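Local coordinates for AT-less polyketide synthase (Streptomyces platensis subsp. rosaceus, PDB 4QYR), which is part of an AT-less type I polyketide synthase of the isomigrastatin pathway, its ketosynthase domain probably catalysing decarboxylative condensation that lengthens the polyketide chain, at residues A[369-382]-A[394-406]. Numbering follows the deposited sequence.
Sequences AMRHRELPPALHCD and FEVVRELRRWEPC
Trp403 N donates to Arg373 O at 2.7 Å. The bond is nearly straight (168° at the hydrogen), but the donor stands well above the carbonyl plane. Next along, Glu374 and Arg402 are an antiparallel non-hydrogen-bonded pair. Leu375 and Arg401 then form a hydrogen-bonded pair: Leu375 N donates to Arg401 O at 2.9 Å, and Arg401 N returns a bond to Leu375 O at 3.1 Å. A weak CA-H...O contact from Leu400 also reaches Leu375 O.

The Trp403 indole is the main apolar element. Its CG lies anti to the backbone N (chi1 -171°), and the ring reaches in against Leu375, Ala369 and Met370. Leu375 CD2 sits over one face in a CH-pi contact, 4.0 Å from the centroid of the six-membered ring. Met370, a selenomethionine, meets the ring obliquely, with CG 3.7 Å from Trp403 CZ3.

Strand 374-375 of this two-stranded antiparallel sheet comes soon after helix 358-372. Arg373, with positive phi, ends the helix in a Schellman motif. The segment 394-406 begins as strand 394-396, which lies beside strand 342-345 at one edge of the chain's large mixed sheet in the thiolase-like ketosynthase fold. The contact therefore joins this sheet edge to the helix end, and helix 24-33 packs alongside, where Arg32 forms a salt bridge with Glu374.

Farther along, Ala378 N donates to Val397 O at 2.7 Å, and Ala378 CB packs on Val396 CG1. Arg398 bends at chi3 (-78°), which carries its guanidinium to Cys381. There NH1 donates to Cys381 O at 3.3 Å, long but nearly straight and in the guanidinium plane. The Arg401 side chain leaves the small sheet on the same face as Leu375. Arg401 NH2 makes a salt bridge to Glu395 OE2 at 3.0 Å, while Val397 CG2 lies over one face of the Arg401 guanidinium.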
# COMPACT_ATOMS: atom_id res chain seq x y z
N ALA A 369 -0.86 -2.19 -28.57
CA ALA A 369 -1.00 -1.28 -29.70
C ALA A 369 0.36 -0.98 -30.27
O ALA A 369 0.53 -0.86 -31.47
CB ALA A 369 -1.68 -0.02 -29.27
N MSE A 370 1.34 -0.86 -29.37
CA MSE A 370 2.72 -0.64 -29.75
C MSE A 370 3.29 -1.81 -30.55
O MSE A 370 3.96 -1.61 -31.56
CB MSE A 370 3.58 -0.40 -28.52
CG MSE A 370 3.41 0.98 -27.93
SE MSE A 370 4.59 1.31 -26.43
CE MSE A 370 4.26 3.21 -26.24
N ARG A 371 3.01 -3.03 -30.09
CA ARG A 371 3.44 -4.22 -30.80
C ARG A 371 2.97 -4.20 -32.25
O ARG A 371 3.75 -4.41 -33.20
CB ARG A 371 2.91 -5.47 -30.09
CG ARG A 371 3.62 -6.76 -30.47
CD ARG A 371 3.51 -7.77 -29.36
NE ARG A 371 2.69 -8.93 -29.73
CZ ARG A 371 2.38 -9.92 -28.90
NH1 ARG A 371 2.81 -9.89 -27.63
NH2 ARG A 371 1.64 -10.95 -29.32
N HIS A 372 1.68 -3.91 -32.42
CA HIS A 372 1.02 -4.01 -33.70
C HIS A 372 0.94 -2.69 -34.44
O HIS A 372 0.34 -2.62 -35.50
CB HIS A 372 -0.39 -4.57 -33.51
CG HIS A 372 -0.41 -5.99 -33.07
ND1 HIS A 372 -0.45 -6.36 -31.74
CD2 HIS A 372 -0.39 -7.14 -33.78
CE1 HIS A 372 -0.45 -7.68 -31.65
NE2 HIS A 372 -0.43 -8.18 -32.87
N ARG A 373 1.55 -1.66 -33.87
CA ARG A 373 1.59 -0.33 -34.47
C ARG A 373 0.22 0.11 -34.98
O ARG A 373 0.11 0.68 -36.06
CB ARG A 373 2.62 -0.29 -35.59
CG ARG A 373 4.05 -0.34 -35.07
CD ARG A 373 5.04 -0.63 -36.18
NE ARG A 373 4.83 -1.94 -36.81
CZ ARG A 373 4.85 -2.15 -38.13
NH1 ARG A 373 5.06 -1.14 -38.97
NH2 ARG A 373 4.66 -3.38 -38.62
N GLU A 374 -0.82 -0.16 -34.20
CA GLU A 374 -2.19 0.19 -34.55
C GLU A 374 -2.95 0.79 -33.35
O GLU A 374 -2.69 0.44 -32.20
CB GLU A 374 -2.95 -1.03 -35.06
CG GLU A 374 -2.51 -1.52 -36.42
CD GLU A 374 -3.19 -2.83 -36.80
OE1 GLU A 374 -3.79 -3.44 -35.89
OE2 GLU A 374 -3.11 -3.25 -37.98
N LEU A 375 -3.89 1.68 -33.61
CA LEU A 375 -4.77 2.19 -32.58
C LEU A 375 -6.21 1.73 -32.84
O LEU A 375 -6.74 1.95 -33.93
CB LEU A 375 -4.69 3.72 -32.53
CG LEU A 375 -3.33 4.25 -32.05
CD1 LEU A 375 -3.28 5.76 -32.04
CD2 LEU A 375 -3.07 3.71 -30.67
N PRO A 376 -6.84 1.08 -31.85
CA PRO A 376 -8.20 0.56 -32.02
C PRO A 376 -9.29 1.62 -31.80
O PRO A 376 -9.08 2.63 -31.15
CB PRO A 376 -8.29 -0.53 -30.93
CG PRO A 376 -6.93 -0.65 -30.34
CD PRO A 376 -6.27 0.67 -30.56
N PRO A 377 -10.49 1.37 -32.34
CA PRO A 377 -11.61 2.31 -32.22
C PRO A 377 -12.14 2.48 -30.81
O PRO A 377 -12.15 1.53 -30.03
CB PRO A 377 -12.68 1.66 -33.09
CG PRO A 377 -12.37 0.19 -33.00
CD PRO A 377 -10.88 0.13 -33.05
N ALA A 378 -12.60 3.68 -30.49
CA ALA A 378 -13.35 3.90 -29.26
C ALA A 378 -14.80 3.61 -29.58
O ALA A 378 -15.22 3.67 -30.73
CB ALA A 378 -13.16 5.32 -28.75
N LEU A 379 -15.58 3.27 -28.56
CA LEU A 379 -16.92 2.76 -28.81
C LEU A 379 -18.01 3.62 -28.20
O LEU A 379 -17.75 4.41 -27.29
CB LEU A 379 -17.03 1.33 -28.28
CG LEU A 379 -16.67 0.21 -29.26
CD1 LEU A 379 -15.29 0.39 -29.89
CD2 LEU A 379 -16.75 -1.11 -28.52
N HIS A 380 -19.23 3.44 -28.71
CA HIS A 380 -20.40 4.24 -28.31
C HIS A 380 -20.15 5.73 -28.41
O HIS A 380 -20.74 6.53 -27.69
CB HIS A 380 -20.84 3.90 -26.89
CG HIS A 380 -20.76 2.44 -26.56
ND1 HIS A 380 -19.69 1.88 -25.90
CD2 HIS A 380 -21.62 1.43 -26.82
CE1 HIS A 380 -19.90 0.59 -25.75
NE2 HIS A 380 -21.06 0.29 -26.30
N CYS A 381 -19.27 6.10 -29.31
CA CYS A 381 -18.73 7.44 -29.28
C CYS A 381 -19.02 8.15 -30.59
O CYS A 381 -18.23 8.95 -31.08
CB CYS A 381 -17.22 7.37 -29.01
SG CYS A 381 -16.53 8.89 -28.45
N ASP A 382 -20.19 7.86 -31.17
CA ASP A 382 -20.55 8.44 -32.45
C ASP A 382 -20.81 9.94 -32.33
O ASP A 382 -20.44 10.71 -33.21
CB ASP A 382 -21.77 7.73 -33.05
CG ASP A 382 -21.57 6.22 -33.17
OD1 ASP A 382 -20.52 5.80 -33.70
OD2 ASP A 382 -22.46 5.46 -32.73
N PHE A 394 -6.47 17.30 -29.11
CA PHE A 394 -6.63 15.86 -28.90
C PHE A 394 -7.76 15.27 -29.74
O PHE A 394 -8.88 15.79 -29.72
CB PHE A 394 -6.91 15.54 -27.44
CG PHE A 394 -5.75 15.76 -26.54
CD1 PHE A 394 -4.97 14.69 -26.12
CD2 PHE A 394 -5.44 17.04 -26.09
CE1 PHE A 394 -3.90 14.89 -25.28
CE2 PHE A 394 -4.36 17.25 -25.25
CZ PHE A 394 -3.59 16.16 -24.84
N GLU A 395 -7.47 14.18 -30.43
CA GLU A 395 -8.47 13.52 -31.24
C GLU A 395 -8.87 12.17 -30.63
O GLU A 395 -8.02 11.40 -30.21
CB GLU A 395 -7.93 13.33 -32.65
CG GLU A 395 -8.96 12.96 -33.70
CD GLU A 395 -8.33 12.71 -35.06
OE1 GLU A 395 -7.46 13.51 -35.47
OE2 GLU A 395 -8.71 11.71 -35.73
N VAL A 396 -10.17 11.90 -30.57
CA VAL A 396 -10.62 10.58 -30.19
C VAL A 396 -10.52 9.65 -31.38
O VAL A 396 -10.98 9.99 -32.46
CB VAL A 396 -12.05 10.58 -29.68
CG1 VAL A 396 -12.48 9.16 -29.35
CG2 VAL A 396 -12.18 11.49 -28.49
N VAL A 397 -9.91 8.48 -31.20
CA VAL A 397 -9.81 7.47 -32.25
C VAL A 397 -11.06 6.63 -32.31
O VAL A 397 -11.27 5.76 -31.47
CB VAL A 397 -8.62 6.53 -32.01
CG1 VAL A 397 -8.54 5.47 -33.11
CG2 VAL A 397 -7.34 7.32 -31.90
N ARG A 398 -11.90 6.88 -33.30
CA ARG A 398 -13.14 6.13 -33.42
C ARG A 398 -13.05 5.19 -34.61
O ARG A 398 -14.01 4.52 -34.99
CB ARG A 398 -14.33 7.09 -33.55
CG ARG A 398 -14.38 8.09 -32.43
CD ARG A 398 -15.53 9.07 -32.60
NE ARG A 398 -15.24 10.12 -33.58
CZ ARG A 398 -16.10 11.09 -33.90
NH1 ARG A 398 -17.28 11.14 -33.31
NH2 ARG A 398 -15.77 12.01 -34.79
N GLU A 399 -11.85 5.15 -35.19
CA GLU A 399 -11.59 4.44 -36.44
C GLU A 399 -10.25 3.72 -36.35
O GLU A 399 -9.22 4.35 -36.13
CB GLU A 399 -11.57 5.42 -37.63
CG GLU A 399 -10.54 6.60 -37.56
CD GLU A 399 -10.81 7.69 -36.49
OE1 GLU A 399 -11.69 7.50 -35.63
OE2 GLU A 399 -10.14 8.75 -36.51
N LEU A 400 -10.26 2.40 -36.52
CA LEU A 400 -9.02 1.63 -36.51
C LEU A 400 -7.97 2.20 -37.46
O LEU A 400 -8.17 2.23 -38.68
CB LEU A 400 -9.32 0.18 -36.87
CG LEU A 400 -8.11 -0.73 -37.08
CD1 LEU A 400 -7.29 -0.87 -35.82
CD2 LEU A 400 -8.56 -2.09 -37.57
N ARG A 401 -6.85 2.66 -36.91
CA ARG A 401 -5.84 3.32 -37.73
C ARG A 401 -4.43 2.79 -37.48
O ARG A 401 -4.13 2.28 -36.41
CB ARG A 401 -5.86 4.83 -37.50
CG ARG A 401 -5.04 5.27 -36.31
CD ARG A 401 -4.70 6.75 -36.34
NE ARG A 401 -5.85 7.61 -36.05
CZ ARG A 401 -5.76 8.75 -35.37
NH1 ARG A 401 -4.57 9.15 -34.90
NH2 ARG A 401 -6.84 9.49 -35.14
N ARG A 402 -3.57 2.91 -38.48
CA ARG A 402 -2.15 2.63 -38.28
C ARG A 402 -1.61 3.65 -37.31
O ARG A 402 -2.01 4.81 -37.33
CB ARG A 402 -1.39 2.68 -39.61
CG ARG A 402 0.04 2.18 -39.54
CD ARG A 402 0.35 1.14 -40.63
NE ARG A 402 0.41 1.72 -41.98
CZ ARG A 402 0.68 1.02 -43.08
NH1 ARG A 402 0.91 -0.29 -42.99
NH2 ARG A 402 0.72 1.61 -44.27
N TRP A 403 -0.73 3.22 -36.42
CA TRP A 403 -0.13 4.14 -35.46
C TRP A 403 1.22 4.60 -35.99
O TRP A 403 2.21 3.89 -35.91
CB TRP A 403 0.02 3.47 -34.09
CG TRP A 403 0.43 4.40 -33.01
CD1 TRP A 403 0.71 5.73 -33.14
CD2 TRP A 403 0.61 4.10 -31.62
NE1 TRP A 403 1.05 6.27 -31.93
CE2 TRP A 403 1.00 5.29 -30.98
CE3 TRP A 403 0.47 2.93 -30.86
CZ2 TRP A 403 1.26 5.35 -29.61
CZ3 TRP A 403 0.72 3.00 -29.49
CH2 TRP A 403 1.11 4.20 -28.89
N GLU A 404 1.25 5.80 -36.56
CA GLU A 404 2.48 6.33 -37.11
C GLU A 404 3.19 7.11 -36.00
O GLU A 404 2.53 7.68 -35.14
CB GLU A 404 2.19 7.21 -38.33
CG GLU A 404 3.11 6.98 -39.52
CD GLU A 404 2.86 5.66 -40.25
OE1 GLU A 404 1.69 5.35 -40.56
OE2 GLU A 404 3.84 4.91 -40.49
N PRO A 405 4.54 7.09 -35.99
CA PRO A 405 5.33 7.77 -34.96
C PRO A 405 5.25 9.29 -35.03
O PRO A 405 5.07 9.83 -36.12
CB PRO A 405 6.76 7.32 -35.24
CG PRO A 405 6.62 6.06 -36.00
CD PRO A 405 5.39 6.24 -36.84
N CYS A 406 5.38 9.96 -33.89
CA CYS A 406 5.55 11.40 -33.90
C CYS A 406 6.90 11.72 -34.51
O CYS A 406 7.73 10.83 -34.68
CB CYS A 406 5.46 11.98 -32.49
SG CYS A 406 3.78 12.11 -31.83